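Long-range contacts in phosphodiesterase (Candida albicans, PDB 6CPU), which is a member of the 3'5'-cyclic nucleotide phosphodiesterases, largely helical metal-dependent proteins of the HD superfamily, and carries zinc and magnesium ions: residues 215-220 against 308-313; 221-226 against 474-479; 468-473 against 513-518. One frame throughout, in Å; residues are numbered along the deposited sequence.

Overall arrangement
The three contacts lie on one side of the chain's centre. Contacts 1 and 2 share the chain that leads from helix 205-216 to helix 227-242; contacts 2 and 3 share the first turns of helix 470-495. Contact 1 sets that connection against the loop segment 308-313; contact 2, its centre about 13 Å away, sets its second half against helix 470-495; contact 3, centred about 9 Å from contact 2 and 14 Å from contact 1, joins the start of the same helix to helix 515-521. Contacts 1 and 2 interleave along the chain, as do 2 and 3, whereas 1 closes before 3 opens. Together they join distant parts of the helical fold, with contact 2 nearest its centre.

Contact 1 of 3, residues 215-220 against 308-313; sequences VGHWSF and LDYTEV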
ATOM      1  N   VAL A 215      -1.448  15.208  -8.175  1.00 26.01           N
ATOM      2  CA  VAL A 215      -0.778  14.157  -8.938  1.00 26.66           C
ATOM      3  C   VAL A 215       0.242  14.765  -9.928  1.00 27.41           C
ATOM      4  O   VAL A 215       1.287  14.178 -10.210  1.00 25.79           O
ATOM      5  CB  VAL A 215      -1.808  13.274  -9.666  1.00 27.05           C
ATOM      6  CG1 VAL A 215      -1.157  12.385 -10.704  1.00 26.31           C
ATOM      7  CG2 VAL A 215      -2.560  12.413  -8.651  1.00 27.03           C
ATOM      8  N   GLY A 216      -0.079  15.953 -10.430  1.00 27.53           N
ATOM      9  CA  GLY A 216       0.799  16.689 -11.318  1.00 28.01           C
ATOM     10  C   GLY A 216       2.090  17.240 -10.744  1.00 27.40           C
ATOM     11  O   GLY A 216       3.003  17.490 -11.507  1.00 28.92           O
ATOM     12  N   HIS A 217       2.177  17.436  -9.428  1.00 28.83           N
ATOM     13  CA  HIS A 217       3.396  17.970  -8.795  1.00 28.32           C
ATOM     14  C   HIS A 217       4.416  16.891  -8.437  1.00 31.29           C
ATOM     15  O   HIS A 217       4.052  15.852  -7.877  1.00 29.53           O
ATOM     16  CB  HIS A 217       3.050  18.690  -7.501  1.00 29.33           C
ATOM     17  CG  HIS A 217       2.440  20.042  -7.697  1.00 31.57           C
ATOM     18  ND1 HIS A 217       1.108  20.217  -8.007  1.00 30.47           N
ATOM     19  CD2 HIS A 217       2.976  21.284  -7.612  1.00 31.43           C
ATOM     20  CE1 HIS A 217       0.848  21.510  -8.098  1.00 32.53           C
ATOM     21  NE2 HIS A 217       1.964  22.177  -7.863  1.00 31.67           N
ATOM     22  N   TRP A 218       5.697  17.146  -8.711  1.00 32.68           N
ATOM     23  CA  TRP A 218       6.766  16.297  -8.165  1.00 32.51           C
ATOM     24  C   TRP A 218       6.824  16.446  -6.649  1.00 32.05           C
ATOM     25  O   TRP A 218       7.185  15.505  -5.940  1.00 31.55           O
ATOM     26  CB  TRP A 218       8.141  16.602  -8.780  1.00 32.82           C
ATOM     27  CG  TRP A 218       9.213  15.760  -8.168  1.00 33.41           C
ATOM     28  CD1 TRP A 218      10.206  16.173  -7.334  1.00 35.88           C
ATOM     29  CD2 TRP A 218       9.343  14.338  -8.275  1.00 34.07           C
ATOM     30  NE1 TRP A 218      10.974  15.099  -6.941  1.00 35.62           N
ATOM     31  CE2 TRP A 218      10.466  13.962  -7.510  1.00 34.17           C
ATOM     32  CE3 TRP A 218       8.640  13.351  -8.976  1.00 32.81           C
ATOM     33  CZ2 TRP A 218      10.890  12.637  -7.412  1.00 33.32           C
ATOM     34  CZ3 TRP A 218       9.065  12.034  -8.877  1.00 32.66           C
ATOM     35  CH2 TRP A 218      10.181  11.693  -8.108  1.00 32.01           C
ATOM     36  N   SER A 219       6.469  17.623  -6.143  1.00 30.81           N
ATOM     37  CA  SER A 219       6.317  17.822  -4.707  1.00 32.19           C
ATOM     38  C   SER A 219       4.940  17.287  -4.276  1.00 30.61           C
ATOM     39  O   SER A 219       4.073  18.032  -3.836  1.00 30.15           O
ATOM     40  CB  SER A 219       6.470  19.302  -4.350  1.00 33.62           C
ATOM     41  OG  SER A 219       6.668  19.475  -2.953  1.00 40.22           O
ATOM     42  N   PHE A 220       4.768  15.974  -4.393  1.00 29.40           N
ATOM     43  CA  PHE A 220       3.483  15.332  -4.156  1.00 27.29           C
ATOM     44  C   PHE A 220       3.122  15.461  -2.685  1.00 26.27           C
ATOM     45  O   PHE A 220       3.835  14.911  -1.832  1.00 25.93           O
ATOM     46  CB  PHE A 220       3.582  13.863  -4.566  1.00 27.84           C
ATOM     47  CG  PHE A 220       2.283  13.097  -4.468  1.00 26.31           C
ATOM     48  CD1 PHE A 220       1.154  13.530  -5.134  1.00 26.91           C
ATOM     49  CD2 PHE A 220       2.210  11.913  -3.735  1.00 26.19           C
ATOM     50  CE1 PHE A 220      -0.040  12.816  -5.052  1.00 27.54           C
ATOM     51  CE2 PHE A 220       1.026  11.196  -3.651  1.00 25.86           C
ATOM     52  CZ  PHE A 220      -0.101  11.642  -4.314  1.00 26.13           C
ATOM     53  N   LEU A 308       9.524  22.828  -7.838  1.00 39.55           N
ATOM     54  CA  LEU A 308       8.500  23.676  -7.234  1.00 39.62           C
ATOM     55  C   LEU A 308       7.829  22.982  -6.063  1.00 41.38           C
ATOM     56  O   LEU A 308       7.660  21.764  -6.076  1.00 42.41           O
ATOM     57  CB  LEU A 308       7.429  24.056  -8.265  1.00 40.01           C
ATOM     58  CG  LEU A 308       7.882  24.908  -9.452  1.00 39.80           C
ATOM     59  CD1 LEU A 308       6.743  25.110 -10.437  1.00 39.30           C
ATOM     60  CD2 LEU A 308       8.415  26.245  -8.969  1.00 40.50           C
ATOM     61  N   ASP A 309       7.438  23.754  -5.057  1.00 40.35           N
ATOM     62  CA  ASP A 309       6.643  23.222  -3.956  1.00 40.53           C
ATOM     63  C   ASP A 309       5.190  23.083  -4.419  1.00 38.11           C
ATOM     64  O   ASP A 309       4.836  23.571  -5.492  1.00 38.79           O
ATOM     65  CB  ASP A 309       6.731  24.134  -2.730  1.00 42.22           C
ATOM     66  CG  ASP A 309       6.507  23.386  -1.418  1.00 46.40           C
ATOM     67  OD1 ASP A 309       6.139  22.187  -1.441  1.00 49.32           O
ATOM     68  OD2 ASP A 309       6.692  24.003  -0.356  1.00 47.71           O
ATOM     69  N   TYR A 310       4.360  22.416  -3.618  1.00 35.46           N
ATOM     70  CA  TYR A 310       2.942  22.229  -3.953  1.00 33.05           C
ATOM     71  C   TYR A 310       2.116  23.499  -3.785  1.00 33.13           C
ATOM     72  O   TYR A 310       2.129  24.137  -2.730  1.00 32.84           O
ATOM     73  CB  TYR A 310       2.330  21.120  -3.095  1.00 32.51           C
ATOM     74  CG  TYR A 310       0.844  20.952  -3.291  1.00 30.83           C
ATOM     75  CD1 TYR A 310       0.326  20.556  -4.522  1.00 30.75           C
ATOM     76  CD2 TYR A 310      -0.043  21.186  -2.247  1.00 31.39           C
ATOM     77  CE1 TYR A 310      -1.039  20.396  -4.705  1.00 30.10           C
ATOM     78  CE2 TYR A 310      -1.408  21.029  -2.418  1.00 31.55           C
ATOM     79  CZ  TYR A 310      -1.895  20.630  -3.650  1.00 29.28           C
ATOM     80  OH  TYR A 310      -3.250  20.477  -3.808  1.00 29.93           O
ATOM     81  N   THR A 311       1.397  23.852  -4.844  1.00 32.81           N
ATOM     82  CA  THR A 311       0.367  24.875  -4.796  1.00 32.25           C
ATOM     83  C   THR A 311      -0.986  24.220  -5.112  1.00 30.38           C
ATOM     84  O   THR A 311      -1.102  23.475  -6.083  1.00 31.47           O
ATOM     85  CB  THR A 311       0.635  25.992  -5.827  1.00 32.94           C
ATOM     86  OG1 THR A 311       1.980  26.475  -5.684  1.00 32.19           O
ATOM     87  CG2 THR A 311      -0.347  27.123  -5.630  1.00 32.92           C
ATOM     88  N   GLU A 312      -1.986  24.516  -4.290  1.00 30.61           N
ATOM     89  CA  GLU A 312      -3.329  23.965  -4.434  1.00 31.97           C
ATOM     90  C   GLU A 312      -4.080  24.640  -5.585  1.00 31.63           C
ATOM     91  O   GLU A 312      -4.665  25.718  -5.423  1.00 29.59           O
ATOM     92  CB  GLU A 312      -4.097  24.111  -3.120  1.00 34.64           C
ATOM     93  CG  GLU A 312      -5.503  23.529  -3.136  1.00 38.37           C
ATOM     94  CD  GLU A 312      -6.120  23.462  -1.751  1.00 42.36           C
ATOM     95  OE1 GLU A 312      -5.844  22.485  -1.026  1.00 43.43           O
ATOM     96  OE2 GLU A 312      -6.886  24.382  -1.382  1.00 43.20           O
ATOM     97  N   VAL A 313      -4.068  23.970  -6.736  1.00 30.93           N
ATOM     98  CA  VAL A 313      -4.636  24.485  -7.975  1.00 30.82           C
ATOM     99  C   VAL A 313      -5.837  23.651  -8.376  1.00 31.18           C
ATOM    100  O   VAL A 313      -5.873  22.449  -8.111  1.00 29.97           O
ATOM    101  CB  VAL A 313      -3.585  24.405  -9.094  1.00 30.25           C
ATOM    102  CG1 VAL A 313      -4.169  24.773 -10.456  1.00 29.94           C
ATOM    103  CG2 VAL A 313      -2.400  25.275  -8.737  1.00 29.70           C
TER
HETATM  104  O   HOH W   1       6.373  20.039  -7.817  1.00 34.21           O
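Tyr310 turns the edge of its ring onto one face of the His217 imidazole, a T-shaped pair with centroids 5.0 Å apart and planes at 77°. Tyr310 CD1 does the touching, 3.6 Å from His217 ND1 and offset toward the rim of the imidazole. The His217 ring has CG beside its own backbone N and anti to the carbonyl carbon (chi1 -76°); its ND1 is hydrogen-bonded to Tyr213 O on helix 205-216, which helps fix the ring's rotation. His217 CE1 also approaches Thr311 O, at 3.4 Å. A polar grip forms two residues on: Ser219 OG, anti to its backbone N (chi1 -165°), donates to Asp309 OD1 over 3.1 Å, while Tyr310 N gives Asp309 OD1 a second bond of 2.8 Å from the opposite face of the carboxylate plane. The other oxygen, Asp309 OD2, forms a salt bridge with Arg471. Water 1 links the backbones, accepting from Ser219 N and donating to Leu308 O, which also lies 3.2 Å from Ser219 CB. Ser219 is the centre of an inverse gamma turn, and the whole is a loop-to-loop junction where the chain leaves helix 205-216 in this largely helical phosphodiesterase.

Contact 2 of 3, residues 221-226 against 474-479; sequences PAHNLS and AQWAMV
Gln475 and Trp476, neighbours on helix 470-495, both pack against the His223 side chain, whose CG lies anti to the carbonyl carbon (chi1 -55°) and carries the imidazole toward the helix. Gln475 comes first: its chain, extended beyond CG, slides past His223 in the opposite direction, bringing Gln475 CB to 3.5 Å and OE1 to 3.4 Å from His223 CD2, with amide and imidazole planes 73° apart. Water 2 donates to Gln475 OE1 (2.8 Å) and to Asn224 OD1 and accepts a weak bond from His223 N, so it joins the helix to the short 3-10 turn 222-224. At the other end of the amide, Gln475 NE2 is hydrogen-bonded to Pro512 O.

Trp476 receives the edge of His223 on one face of its indole. His223 NE2 stands 3.2 Å from Trp476 CD2, over the centre of the ring system, while His223 CE1 lies near Trp476 CE3; the imidazole and the six-membered ring are inclined at 62°. Ala222 CB touches Trp476 CZ2 at 3.6 Å, and Phe273 and Arg277 pack around the same indole. One turn further along the helix from Gln475, Val479 closes the row, its CG2 4.0 Å from His223 CE1.

The Trp476 side chain is about 9 Å from the zinc ion, which His278, His349, Asp350 and Asp462 bind. An N-H at His223 NE2 would point into the indole face and be favourable there, whereas a bare lone pair would not, so the geometry is consistent with a protonated NE2, while the water supplies a polar link between the segments.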
ATOM      1  N   PRO A 221       2.030  16.194  -2.367  1.00 24.97           N
ATOM      2  CA  PRO A 221       1.745  16.546  -0.987  1.00 25.85           C
ATOM      3  C   PRO A 221       1.034  15.410  -0.246  1.00 26.29           C
ATOM      4  O   PRO A 221      -0.031  15.615   0.341  1.00 25.27           O
ATOM      5  CB  PRO A 221       0.827  17.760  -1.130  1.00 26.14           C
ATOM      6  CG  PRO A 221       0.046  17.449  -2.360  1.00 25.77           C
ATOM      7  CD  PRO A 221       1.015  16.755  -3.284  1.00 25.37           C
ATOM      8  N   ALA A 222       1.656  14.229  -0.248  1.00 27.33           N
ATOM      9  CA  ALA A 222       1.022  13.013   0.270  1.00 26.62           C
ATOM     10  C   ALA A 222       0.444  13.197   1.659  1.00 25.42           C
ATOM     11  O   ALA A 222      -0.624  12.666   1.959  1.00 23.86           O
ATOM     12  CB  ALA A 222       2.016  11.863   0.275  1.00 26.99           C
ATOM     13  N   HIS A 223       1.131  13.955   2.516  1.00 24.97           N
ATOM     14  CA  HIS A 223       0.704  14.079   3.906  1.00 25.65           C
ATOM     15  C   HIS A 223      -0.493  14.980   4.130  1.00 26.37           C
ATOM     16  O   HIS A 223      -1.078  14.970   5.205  1.00 26.49           O
ATOM     17  CB  HIS A 223       1.876  14.508   4.781  1.00 26.46           C
ATOM     18  CG  HIS A 223       3.045  13.603   4.654  1.00 26.66           C
ATOM     19  ND1 HIS A 223       3.096  12.366   5.263  1.00 28.37           N
ATOM     20  CD2 HIS A 223       4.179  13.718   3.932  1.00 27.96           C
ATOM     21  CE1 HIS A 223       4.225  11.767   4.931  1.00 28.06           C
ATOM     22  NE2 HIS A 223       4.900  12.567   4.127  1.00 29.00           N
ATOM     23  N   ASN A 224      -0.853  15.753   3.116  1.00 27.31           N
ATOM     24  CA  ASN A 224      -2.061  16.556   3.149  1.00 28.76           C
ATOM     25  C   ASN A 224      -3.227  15.870   2.455  1.00 28.24           C
ATOM     26  O   ASN A 224      -4.287  16.469   2.320  1.00 30.08           O
ATOM     27  CB  ASN A 224      -1.790  17.895   2.467  1.00 31.73           C
ATOM     28  CG  ASN A 224      -0.615  18.606   3.084  1.00 34.93           C
ATOM     29  OD1 ASN A 224       0.474  18.662   2.508  1.00 37.73           O
ATOM     30  ND2 ASN A 224      -0.810  19.091   4.299  1.00 38.00           N
ATOM     31  N   LEU A 225      -3.040  14.630   2.012  1.00 25.50           N
ATOM     32  CA  LEU A 225      -4.109  13.906   1.324  1.00 24.09           C
ATOM     33  C   LEU A 225      -4.627  12.800   2.224  1.00 22.97           C
ATOM     34  O   LEU A 225      -3.852  12.042   2.808  1.00 21.92           O
ATOM     35  CB  LEU A 225      -3.620  13.324   0.001  1.00 23.90           C
ATOM     36  CG  LEU A 225      -2.996  14.305  -0.987  1.00 24.31           C
ATOM     37  CD1 LEU A 225      -2.450  13.538  -2.166  1.00 23.79           C
ATOM     38  CD2 LEU A 225      -4.006  15.355  -1.434  1.00 25.04           C
ATOM     39  N   SER A 226      -5.946  12.728   2.347  1.00 20.57           N
ATOM     40  CA  SER A 226      -6.580  11.675   3.124  1.00 19.92           C
ATOM     41  C   SER A 226      -6.480  10.335   2.392  1.00 19.04           C
ATOM     42  O   SER A 226      -6.208  10.286   1.185  1.00 18.18           O
ATOM     43  CB  SER A 226      -8.048  12.024   3.355  1.00 19.89           C
ATOM     44  OG  SER A 226      -8.778  11.936   2.142  1.00 20.41           O
ATOM     45  N   ALA A 474      11.269  16.134   4.347  1.00 32.44           N
ATOM     46  CA  ALA A 474      11.362  16.156   5.802  1.00 32.82           C
ATOM     47  C   ALA A 474      10.142  15.538   6.479  1.00 32.07           C
ATOM     48  O   ALA A 474      10.277  14.889   7.511  1.00 32.30           O
ATOM     49  CB  ALA A 474      11.550  17.581   6.305  1.00 34.00           C
ATOM     50  N   GLN A 475       8.957  15.768   5.922  1.00 29.58           N
ATOM     51  CA  GLN A 475       7.724  15.184   6.479  1.00 28.43           C
ATOM     52  C   GLN A 475       7.813  13.657   6.460  1.00 25.84           C
ATOM     53  O   GLN A 475       7.460  13.005   7.430  1.00 27.30           O
ATOM     54  CB  GLN A 475       6.501  15.635   5.677  1.00 28.42           C
ATOM     55  CG  GLN A 475       6.117  17.092   5.886  1.00 29.51           C
ATOM     56  CD  GLN A 475       4.916  17.500   5.060  1.00 29.75           C
ATOM     57  OE1 GLN A 475       4.782  17.107   3.899  1.00 31.91           O
ATOM     58  NE2 GLN A 475       4.050  18.305   5.644  1.00 31.40           N
ATOM     59  N   TRP A 476       8.293  13.110   5.351  1.00 25.31           N
ATOM     60  CA  TRP A 476       8.512  11.663   5.218  1.00 26.51           C
ATOM     61  C   TRP A 476       9.541  11.151   6.227  1.00 27.88           C
ATOM     62  O   TRP A 476       9.355  10.106   6.830  1.00 28.20           O
ATOM     63  CB  TRP A 476       8.968  11.312   3.803  1.00 26.10           C
ATOM     64  CG  TRP A 476       7.860  11.276   2.801  1.00 28.07           C
ATOM     65  CD1 TRP A 476       7.671  12.117   1.736  1.00 29.01           C
ATOM     66  CD2 TRP A 476       6.783  10.342   2.767  1.00 28.74           C
ATOM     67  NE1 TRP A 476       6.539  11.759   1.042  1.00 29.96           N
ATOM     68  CE2 TRP A 476       5.974  10.674   1.655  1.00 29.40           C
ATOM     69  CE3 TRP A 476       6.418   9.259   3.571  1.00 29.21           C
ATOM     70  CZ2 TRP A 476       4.822   9.958   1.331  1.00 30.00           C
ATOM     71  CZ3 TRP A 476       5.269   8.544   3.240  1.00 29.70           C
ATOM     72  CH2 TRP A 476       4.485   8.906   2.139  1.00 28.80           C
ATOM     73  N   ALA A 477      10.631  11.899   6.410  1.00 28.69           N
ATOM     74  CA  ALA A 477      11.665  11.519   7.370  1.00 29.34           C
ATOM     75  C   ALA A 477      11.103  11.381   8.772  1.00 29.69           C
ATOM     76  O   ALA A 477      11.497  10.494   9.531  1.00 28.66           O
ATOM     77  CB  ALA A 477      12.804  12.537   7.360  1.00 31.47           C
ATOM     78  N   MET A 478      10.187  12.272   9.121  1.00 29.00           N
ATOM     79  CA  MET A 478       9.522  12.227  10.400  1.00 30.97           C
ATOM     80  C   MET A 478       8.670  10.966  10.604  1.00 29.64           C
ATOM     81  O   MET A 478       8.738  10.328  11.654  1.00 28.34           O
ATOM     82  CB  MET A 478       8.634  13.461  10.549  1.00 33.23           C
ATOM     83  CG  MET A 478       7.756  13.442  11.775  1.00 37.00           C
ATOM     84  SD  MET A 478       7.206  15.106  12.177  1.00 44.85           S
ATOM     85  CE  MET A 478       6.169  14.763  13.584  1.00 44.21           C
ATOM     86  N   VAL A 479       7.830  10.632   9.630  1.00 29.24           N
ATOM     87  CA  VAL A 479       6.974   9.449   9.799  1.00 27.35           C
ATOM     88  C   VAL A 479       7.799   8.151   9.742  1.00 26.30           C
ATOM     89  O   VAL A 479       7.499   7.205  10.469  1.00 24.78           O
ATOM     90  CB  VAL A 479       5.756   9.446   8.842  1.00 28.15           C
ATOM     91  CG1 VAL A 479       4.939  10.723   9.060  1.00 29.05           C
ATOM     92  CG2 VAL A 479       6.165   9.298   7.387  1.00 28.62           C
TER
HETATM   93  O   HOH W   2       2.494  16.623   2.305  1.00 35.02           O

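Contact 3 of 3, residues 468-473 against 513-518; sequences RPLRVS and HELREI
His513 O accepts a hydrogen bond of 2.9 Å from Arg471 NH1, which meets it in the carbonyl plane on a lone pair, with an N-H...O angle of 155°. The oxygen also lies close to the guanidinium plane, and Arg471 CD passes His513 O at 3.3 Å. The same residue offers its ring: the guanidinium of Arg471 lies flat on the imidazole of His513, planes only 10° apart and centres 4.3 Å apart. Arg471 NH1 sits over the centre of the imidazole, 3.7 Å from His513 NE2, which in turn lies over the rim of the guanidinium. One side chain thus binds both the backbone and the side chain of His513, a combination that restrains the tilt of the guanidinium.

The Arg471 chain runs out straight as far as CD and then bends at chi3 (57°), which turns NE off the line of the chain; NE has its partner, Asp309, in contact 1. Glu514 OE1 stays 5.2 Å from Arg471 NE, too far for a salt bridge but near enough that it may add to the favourable field.

An apolar patch lies beside the polar one. Leu470 and Leu515 cross at about a right angle and meet methyl to methyl, Leu470 CD2 to Leu515 CD2 at 3.6 Å; Phe564 of helix 552-569 packs against both. Ile518 CD1 reaches Arg471 O at 4.3 Å.

Pro469 and Glu514 occupy the N-cap positions of their helices, so the contact joins two helix starts, those of 470-495 and 515-521, at the surface of the helical phosphodiesterase fold.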
ATOM      1  N   ARG A 468      12.389  14.172  -3.227  1.00 32.32           N
ATOM      2  CA  ARG A 468      11.311  15.162  -3.205  1.00 33.07           C
ATOM      3  C   ARG A 468      11.868  16.476  -2.681  1.00 34.72           C
ATOM      4  O   ARG A 468      12.845  16.471  -1.925  1.00 33.34           O
ATOM      5  CB  ARG A 468      10.176  14.749  -2.264  1.00 32.70           C
ATOM      6  CG  ARG A 468       9.543  13.391  -2.557  1.00 30.66           C
ATOM      7  CD  ARG A 468       8.779  13.366  -3.859  1.00 29.43           C
ATOM      8  NE  ARG A 468       7.964  12.148  -3.964  1.00 29.05           N
ATOM      9  CZ  ARG A 468       7.155  11.870  -4.986  1.00 29.18           C
ATOM     10  NH1 ARG A 468       7.039  12.714  -6.012  1.00 27.23           N
ATOM     11  NH2 ARG A 468       6.453  10.735  -4.996  1.00 28.04           N
ATOM     12  N   PRO A 469      11.218  17.601  -3.026  1.00 35.05           N
ATOM     13  CA  PRO A 469      11.610  18.876  -2.423  1.00 36.52           C
ATOM     14  C   PRO A 469      11.654  18.848  -0.896  1.00 37.89           C
ATOM     15  O   PRO A 469      10.904  18.111  -0.245  1.00 36.48           O
ATOM     16  CB  PRO A 469      10.547  19.845  -2.941  1.00 35.99           C
ATOM     17  CG  PRO A 469      10.217  19.299  -4.287  1.00 36.93           C
ATOM     18  CD  PRO A 469      10.229  17.796  -4.098  1.00 35.87           C
ATOM     19  N   LEU A 470      12.536  19.673  -0.348  1.00 37.65           N
ATOM     20  CA  LEU A 470      12.950  19.610   1.049  1.00 37.58           C
ATOM     21  C   LEU A 470      11.838  19.478   2.087  1.00 37.39           C
ATOM     22  O   LEU A 470      11.942  18.642   2.984  1.00 37.65           O
ATOM     23  CB  LEU A 470      13.811  20.840   1.379  1.00 39.53           C
ATOM     24  CG  LEU A 470      14.484  20.910   2.750  1.00 41.13           C
ATOM     25  CD1 LEU A 470      15.332  19.678   3.034  1.00 41.91           C
ATOM     26  CD2 LEU A 470      15.337  22.171   2.830  1.00 41.85           C
ATOM     27  N   ARG A 471      10.787  20.292   1.983  1.00 35.91           N
ATOM     28  CA  ARG A 471       9.736  20.291   2.997  1.00 35.86           C
ATOM     29  C   ARG A 471       9.003  18.942   3.052  1.00 34.54           C
ATOM     30  O   ARG A 471       8.744  18.405   4.135  1.00 35.03           O
ATOM     31  CB  ARG A 471       8.725  21.401   2.720  1.00 38.21           C
ATOM     32  CG  ARG A 471       7.794  21.710   3.883  1.00 38.79           C
ATOM     33  CD  ARG A 471       6.833  22.828   3.495  1.00 40.77           C
ATOM     34  NE  ARG A 471       6.082  22.442   2.303  1.00 42.72           N
ATOM     35  CZ  ARG A 471       5.043  21.608   2.300  1.00 43.87           C
ATOM     36  NH1 ARG A 471       4.586  21.078   3.430  1.00 45.66           N
ATOM     37  NH2 ARG A 471       4.452  21.309   1.153  1.00 44.74           N
ATOM     38  N   VAL A 472       8.666  18.418   1.879  1.00 35.37           N
ATOM     39  CA  VAL A 472       7.968  17.132   1.773  1.00 34.92           C
ATOM     40  C   VAL A 472       8.906  16.006   2.204  1.00 34.71           C
ATOM     41  O   VAL A 472       8.484  15.060   2.868  1.00 31.76           O
ATOM     42  CB  VAL A 472       7.474  16.876   0.333  1.00 35.81           C
ATOM     43  CG1 VAL A 472       6.912  15.461   0.186  1.00 35.96           C
ATOM     44  CG2 VAL A 472       6.424  17.909  -0.060  1.00 36.74           C
ATOM     45  N   SER A 473      10.177  16.118   1.814  1.00 34.46           N
ATOM     46  CA  SER A 473      11.183  15.116   2.154  1.00 33.44           C
ATOM     47  C   SER A 473      11.320  14.999   3.654  1.00 33.23           C
ATOM     48  O   SER A 473      11.445  13.897   4.182  1.00 31.99           O
ATOM     49  CB  SER A 473      12.527  15.461   1.502  1.00 36.29           C
ATOM     50  OG  SER A 473      13.481  14.420   1.662  1.00 36.77           O
ATOM     51  N   HIS A 513       3.148  21.061   8.924  1.00 43.88           N
ATOM     52  CA  HIS A 513       3.209  21.540   7.546  1.00 46.38           C
ATOM     53  C   HIS A 513       4.569  22.162   7.216  1.00 48.21           C
ATOM     54  O   HIS A 513       5.086  21.981   6.117  1.00 44.66           O
ATOM     55  CB  HIS A 513       2.098  22.558   7.278  1.00 49.22           C
ATOM     56  CG  HIS A 513       1.962  22.934   5.835  1.00 52.65           C
ATOM     57  ND1 HIS A 513       1.069  22.318   4.984  1.00 54.13           N
ATOM     58  CD2 HIS A 513       2.612  23.860   5.089  1.00 54.26           C
ATOM     59  CE1 HIS A 513       1.172  22.849   3.779  1.00 54.80           C
ATOM     60  NE2 HIS A 513       2.103  23.786   3.815  1.00 56.04           N
ATOM     61  N   GLU A 514       5.141  22.893   8.171  1.00 51.08           N
ATOM     62  CA  GLU A 514       6.343  23.679   7.922  1.00 53.29           C
ATOM     63  C   GLU A 514       7.604  22.974   8.406  1.00 52.14           C
ATOM     64  O   GLU A 514       7.643  22.437   9.518  1.00 52.03           O
ATOM     65  CB  GLU A 514       6.239  25.049   8.606  1.00 55.96           C
ATOM     66  CG  GLU A 514       4.999  25.861   8.245  1.00 58.09           C
ATOM     67  CD  GLU A 514       4.890  26.200   6.762  1.00 59.16           C
ATOM     68  OE1 GLU A 514       5.899  26.127   6.024  1.00 56.64           O
ATOM     69  OE2 GLU A 514       3.770  26.552   6.335  1.00 61.30           O
ATOM     70  N   LEU A 515       8.634  23.001   7.564  1.00 51.67           N
ATOM     71  CA  LEU A 515       9.953  22.468   7.898  1.00 53.21           C
ATOM     72  C   LEU A 515      10.425  22.901   9.285  1.00 54.71           C
ATOM     73  O   LEU A 515      10.927  22.086  10.061  1.00 52.43           O
ATOM     74  CB  LEU A 515      10.968  22.908   6.836  1.00 53.82           C
ATOM     75  CG  LEU A 515      12.403  22.382   6.940  1.00 54.38           C
ATOM     76  CD1 LEU A 515      12.443  20.869   7.112  1.00 54.81           C
ATOM     77  CD2 LEU A 515      13.188  22.802   5.707  1.00 53.61           C
ATOM     78  N   ARG A 516      10.245  24.183   9.592  1.00 56.72           N
ATOM     79  CA  ARG A 516      10.664  24.754  10.871  1.00 58.20           C
ATOM     80  C   ARG A 516      10.141  23.945  12.061  1.00 56.57           C
ATOM     81  O   ARG A 516      10.921  23.546  12.932  1.00 53.09           O
ATOM     82  CB  ARG A 516      10.190  26.211  10.978  1.00 62.08           C
ATOM     83  CG  ARG A 516      10.806  27.000  12.122  1.00 66.12           C
ATOM     84  CD  ARG A 516      10.290  28.431  12.137  1.00 69.86           C
ATOM     85  NE  ARG A 516      10.916  29.230  13.192  1.00 74.87           N
ATOM     86  CZ  ARG A 516      10.566  30.476  13.515  1.00 77.53           C
ATOM     87  NH1 ARG A 516       9.580  31.097  12.871  1.00 79.41           N
ATOM     88  NH2 ARG A 516      11.206  31.106  14.495  1.00 77.75           N
ATOM     89  N   GLU A 517       8.833  23.693  12.096  1.00 54.84           N
ATOM     90  CA  GLU A 517       8.234  22.988  13.239  1.00 55.35           C
ATOM     91  C   GLU A 517       8.660  21.520  13.293  1.00 52.63           C
ATOM     92  O   GLU A 517       8.733  20.935  14.376  1.00 49.96           O
ATOM     93  CB  GLU A 517       6.706  23.089  13.234  1.00 58.72           C
ATOM     94  CG  GLU A 517       6.094  22.903  14.621  1.00 62.68           C
ATOM     95  CD  GLU A 517       4.627  22.502  14.595  1.00 66.12           C
ATOM     96  OE1 GLU A 517       3.904  22.917  13.661  1.00 68.81           O
ATOM     97  OE2 GLU A 517       4.198  21.775  15.522  1.00 67.06           O
ATOM     98  N   ILE A 518       8.939  20.936  12.127  1.00 50.04           N
ATOM     99  CA  ILE A 518       9.433  19.560  12.048  1.00 50.15           C
ATOM    100  C   ILE A 518      10.789  19.443  12.747  1.00 51.21           C
ATOM    101  O   ILE A 518      11.009  18.529  13.547  1.00 48.29           O
ATOM    102  CB  ILE A 518       9.571  19.077  10.580  1.00 47.70           C
ATOM    103  CG1 ILE A 518       8.194  18.979   9.910  1.00 46.42           C
ATOM    104  CG2 ILE A 518      10.278  17.725  10.523  1.00 47.08           C
ATOM    105  CD1 ILE A 518       8.255  18.738   8.416  1.00 46.43           C
TER